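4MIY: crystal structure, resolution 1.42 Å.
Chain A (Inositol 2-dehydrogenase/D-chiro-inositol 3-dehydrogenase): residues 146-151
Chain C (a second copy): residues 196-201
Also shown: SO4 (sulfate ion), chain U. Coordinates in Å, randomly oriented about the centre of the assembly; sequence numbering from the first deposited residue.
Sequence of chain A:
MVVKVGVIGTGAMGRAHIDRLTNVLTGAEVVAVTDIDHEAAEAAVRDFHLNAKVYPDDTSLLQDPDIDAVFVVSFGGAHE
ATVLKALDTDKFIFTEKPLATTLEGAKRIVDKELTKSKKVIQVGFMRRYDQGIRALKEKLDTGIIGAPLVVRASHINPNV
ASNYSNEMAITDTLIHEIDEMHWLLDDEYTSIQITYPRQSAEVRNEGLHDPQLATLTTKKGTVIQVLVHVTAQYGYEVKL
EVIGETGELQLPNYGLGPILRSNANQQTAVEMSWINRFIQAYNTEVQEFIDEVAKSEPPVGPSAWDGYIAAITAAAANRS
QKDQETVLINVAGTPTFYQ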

ATOM      1  N   GLY A 146      -2.500 -20.443 -11.193  1.00 14.36           N
ATOM      2  CA  GLY A 146      -3.344 -21.489 -11.696  1.00 16.03           C
ATOM      3  C   GLY A 146      -4.457 -20.968 -12.572  1.00 13.66           C
ATOM      4  O   GLY A 146      -4.380 -19.923 -13.106  1.00 16.11           O
ATOM      5  N   ALA A 147      -5.521 -21.729 -12.681  1.00 13.87           N
ATOM      6  CA  ALA A 147      -6.635 -21.345 -13.514  1.00 14.35           C
ATOM      7  C   ALA A 147      -7.484 -20.252 -12.876  1.00 15.04           C
ATOM      8  O   ALA A 147      -7.724 -20.256 -11.716  1.00 16.31           O
ATOM      9  N   PRO A 148      -7.955 -19.333 -13.697  1.00 13.65           N
ATOM     10  CA  PRO A 148      -8.855 -18.277 -13.259  1.00 15.45           C
ATOM     11  C   PRO A 148     -10.261 -18.760 -12.990  1.00 14.61           C
ATOM     12  O   PRO A 148     -10.900 -19.275 -13.842  1.00 16.32           O
ATOM     13  N   LEU A 149     -10.721 -18.542 -11.781  1.00 12.66           N
ATOM     14  CA  LEU A 149     -11.967 -19.103 -11.335  1.00 12.52           C
ATOM     15  C   LEU A 149     -13.035 -18.050 -11.315  1.00 14.41           C
ATOM     16  O   LEU A 149     -14.129 -18.281 -11.705  1.00 14.07           O
ATOM     17  N   VAL A 150     -12.667 -16.886 -10.808  1.00 13.04           N
ATOM     18  CA  VAL A 150     -13.535 -15.745 -10.669  1.00 14.23           C
ATOM     19  C   VAL A 150     -12.752 -14.484 -11.027  1.00 13.84           C
ATOM     20  O   VAL A 150     -11.600 -14.424 -10.790  1.00 13.60           O
ATOM     21  N   VAL A 151     -13.419 -13.524 -11.641  1.00 13.19           N
ATOM     22  CA  VAL A 151     -12.873 -12.208 -11.883  1.00 13.02           C
ATOM     23  C   VAL A 151     -13.806 -11.172 -11.259  1.00 13.67           C
ATOM     24  O   VAL A 151     -14.989 -11.216 -11.456  1.00 15.19           O
TER
ATOM     25  N   TYR C 196     -22.047 -21.452  -8.262  1.00 17.04           N
ATOM     26  CA  TYR C 196     -20.840 -22.236  -8.338  1.00 17.56           C
ATOM     27  C   TYR C 196     -20.070 -21.892  -9.616  1.00 21.33           C
ATOM     28  O   TYR C 196     -20.470 -22.246 -10.707  1.00 19.71           O
ATOM     29  N   PRO C 197     -18.960 -21.170  -9.467  1.00 16.73           N
ATOM     30  CA  PRO C 197     -18.081 -20.940 -10.600  1.00 17.43           C
ATOM     31  C   PRO C 197     -17.338 -22.205 -10.923  1.00 20.73           C
ATOM     32  O   PRO C 197     -17.554 -23.206 -10.320  1.00 20.75           O
ATOM     33  N   ARG C 198     -16.469 -22.113 -11.896  1.00 19.71           N
ATOM     34  CA  ARG C 198     -15.516 -23.127 -12.222  1.00 19.47           C
ATOM     35  C   ARG C 198     -14.970 -23.826 -10.997  1.00 20.75           C
ATOM     36  O   ARG C 198     -14.532 -23.188 -10.090  1.00 20.91           O
ATOM     37  N   GLN C 199     -14.975 -25.143 -11.002  1.00 18.31           N
ATOM     38  CA  GLN C 199     -14.453 -25.900  -9.889  1.00 17.76           C
ATOM     39  C   GLN C 199     -12.955 -25.929  -9.830  1.00 19.77           C
ATOM     40  O   GLN C 199     -12.323 -26.213 -10.789  1.00 21.02           O
ATOM     41  N   SER C 200     -12.396 -25.627  -8.672  1.00 14.66           N
ATOM     42  CA  SER C 200     -10.959 -25.640  -8.515  1.00 15.52           C
ATOM     43  C   SER C 200     -10.343 -27.019  -8.516  1.00 18.29           C
ATOM     44  O   SER C 200     -10.817 -27.910  -7.881  1.00 18.53           O
ATOM     45  N   ALA C 201      -9.214 -27.122  -9.197  1.00 16.97           N
ATOM     46  CA  ALA C 201      -8.419 -28.326  -9.178  1.00 16.90           C
ATOM     47  C   ALA C 201      -7.821 -28.666  -7.837  1.00 17.59           C
ATOM     48  O   ALA C 201      -7.351 -29.735  -7.633  1.00 19.52           O
TER

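Two copies of the dehydrogenase meet here through the start of a strand in chain A and an irregular segment of chain C. The two run roughly antiparallel, with directions 148° apart. L149(A) and R198(C) are the residues in register, their CA atoms 5.4 Å apart, and they bury the most surface.

R198(C) points toward chain A and is fully extended, with chi1, chi2 and chi3 all t. This shape carries the guanidinium past L149(A) to P148(A) and A147(A). CB of A147(A) also points toward its partner and lies over one face of the guanidinium, 3.6 Å from NH2 of R198(C). NH1 of R198(C) gives a weak hydrogen bond to the backbone O of P148(A), at 3.4 Å with an angle of 134°. The stronger partner is a sulfate ion, probably from the crystallisation liquor. It accepts from NH1 of R198(C) at O4 (2.7 Å) and from NH2 of R198(C) at O2, a very short 2.5 Å. O2 sits at the guanidinium edge, near its plane. The sulfate also approaches chain A, with its O4 3.7 Å from CD of P148(A), whose CB points away from chain C.

L149(A) leaves its backbone sideways, but its m, t rotamer brings the end of the side chain nearer to chain C. CD2 of L149(A) lies 3.8 Å from CG of R198(C), so the leucine packs on the aliphatic part of the arginine. CD1 of L149(A) reaches CB of S200(C) at 4.0 Å.

V150(A) also points sideways. With chi1 t, its CG2 meets CG of P197(C) at 3.8 Å, an apolar contact. CB of P197(C) points toward chain A and lies 3.8 Å from the backbone O of L149(A); its ring is C-gamma exo.

Q199(C) points away, and its amide is hydrogen-bonded elsewhere in the structure.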

ATOM      1  CB  ALA A 147      -7.483 -22.547 -13.817  1.00 15.94           C
ATOM      2  CB  PRO A 148      -8.825 -17.302 -14.409  1.00 14.35           C
ATOM      3  CG  PRO A 148      -8.439 -18.112 -15.578  1.00 15.71           C
ATOM      4  CD  PRO A 148      -7.516 -19.143 -15.084  1.00 14.95           C
ATOM      5  CB  LEU A 149     -11.791 -19.684  -9.945  1.00 14.59           C
ATOM      6  CG  LEU A 149     -10.735 -20.761  -9.816  1.00 13.92           C
ATOM      7  CD1 LEU A 149     -10.521 -21.108  -8.378  1.00 18.82           C
ATOM      8  CD2 LEU A 149     -11.116 -21.968 -10.644  1.00 18.41           C
ATOM      9  CB  VAL A 150     -14.097 -15.629  -9.233  1.00 12.51           C
ATOM     10  CG1 VAL A 150     -14.965 -14.369  -9.077  1.00 13.98           C
ATOM     11  CG2 VAL A 150     -14.883 -16.867  -8.865  1.00 15.49           C
ATOM     12  CB  VAL A 151     -12.716 -11.898 -13.379  1.00 12.73           C
ATOM     13  CG1 VAL A 151     -12.224 -10.488 -13.612  1.00 16.88           C
ATOM     14  CG2 VAL A 151     -11.805 -12.862 -14.049  1.00 16.45           C
TER
ATOM     15  CB  TYR C 196     -21.150 -23.729  -8.366  1.00 17.42           C
ATOM     16  CG  TYR C 196     -21.839 -24.316  -7.184  1.00 19.09           C
ATOM     17  CD1 TYR C 196     -21.589 -23.885  -5.919  1.00 19.29           C
ATOM     18  CD2 TYR C 196     -22.749 -25.328  -7.345  1.00 20.27           C
ATOM     19  CE1 TYR C 196     -22.230 -24.455  -4.860  1.00 17.69           C
ATOM     20  CE2 TYR C 196     -23.370 -25.895  -6.299  1.00 20.70           C
ATOM     21  CZ  TYR C 196     -23.123 -25.450  -5.058  1.00 18.12           C
ATOM     22  OH  TYR C 196     -23.751 -26.004  -4.005  1.00 20.79           O
ATOM     23  CB  PRO C 197     -17.098 -19.883 -10.066  1.00 20.21           C
ATOM     24  CG  PRO C 197     -17.507 -19.552  -8.802  1.00 20.87           C
ATOM     25  CD  PRO C 197     -18.469 -20.497  -8.263  1.00 15.46           C
ATOM     26  CB  ARG C 198     -14.380 -22.413 -12.924  1.00 21.29           C
ATOM     27  CG  ARG C 198     -13.332 -23.253 -13.408  1.00 24.80           C
ATOM     28  CD  ARG C 198     -12.490 -22.483 -14.334  1.00 21.28           C
ATOM     29  NE  ARG C 198     -11.523 -23.364 -14.912  1.00 24.28           N
ATOM     30  CZ  ARG C 198     -10.598 -22.999 -15.756  1.00 23.29           C
ATOM     31  NH1 ARG C 198     -10.483 -21.754 -16.108  1.00 22.11           N
ATOM     32  NH2 ARG C 198      -9.806 -23.894 -16.247  1.00 24.84           N
ATOM     33  CB  GLN C 199     -14.964 -27.318  -9.912  1.00 18.32           C
ATOM     34  CG  GLN C 199     -14.383 -28.228  -8.873  1.00 18.38           C
ATOM     35  CD  GLN C 199     -15.036 -28.106  -7.553  1.00 17.66           C
ATOM     36  OE1 GLN C 199     -15.735 -27.175  -7.305  1.00 20.49           O
ATOM     37  NE2 GLN C 199     -14.809 -29.067  -6.701  1.00 18.27           N
ATOM     38  CB  SER C 200     -10.558 -24.959  -7.216  1.00 14.30           C
ATOM     39  OG  SER C 200      -9.166 -24.983  -7.025  1.00 15.91           O
ATOM     40  CB  ALA C 201      -7.337 -28.247 -10.215  1.00 17.68           C
TER
HETATM   41  S   SO4 U 406      -7.344 -22.659 -18.035  0.54 22.30           S
HETATM   42  O1  SO4 U 406      -7.001 -22.508 -19.411  0.54 25.62           O
HETATM   43  O2  SO4 U 406      -7.857 -23.979 -17.801  0.54 28.74           O
HETATM   44  O3  SO4 U 406      -6.174 -22.471 -17.272  0.54 24.18           O
HETATM   45  O4  SO4 U 406      -8.286 -21.648 -17.723  0.54 19.65           O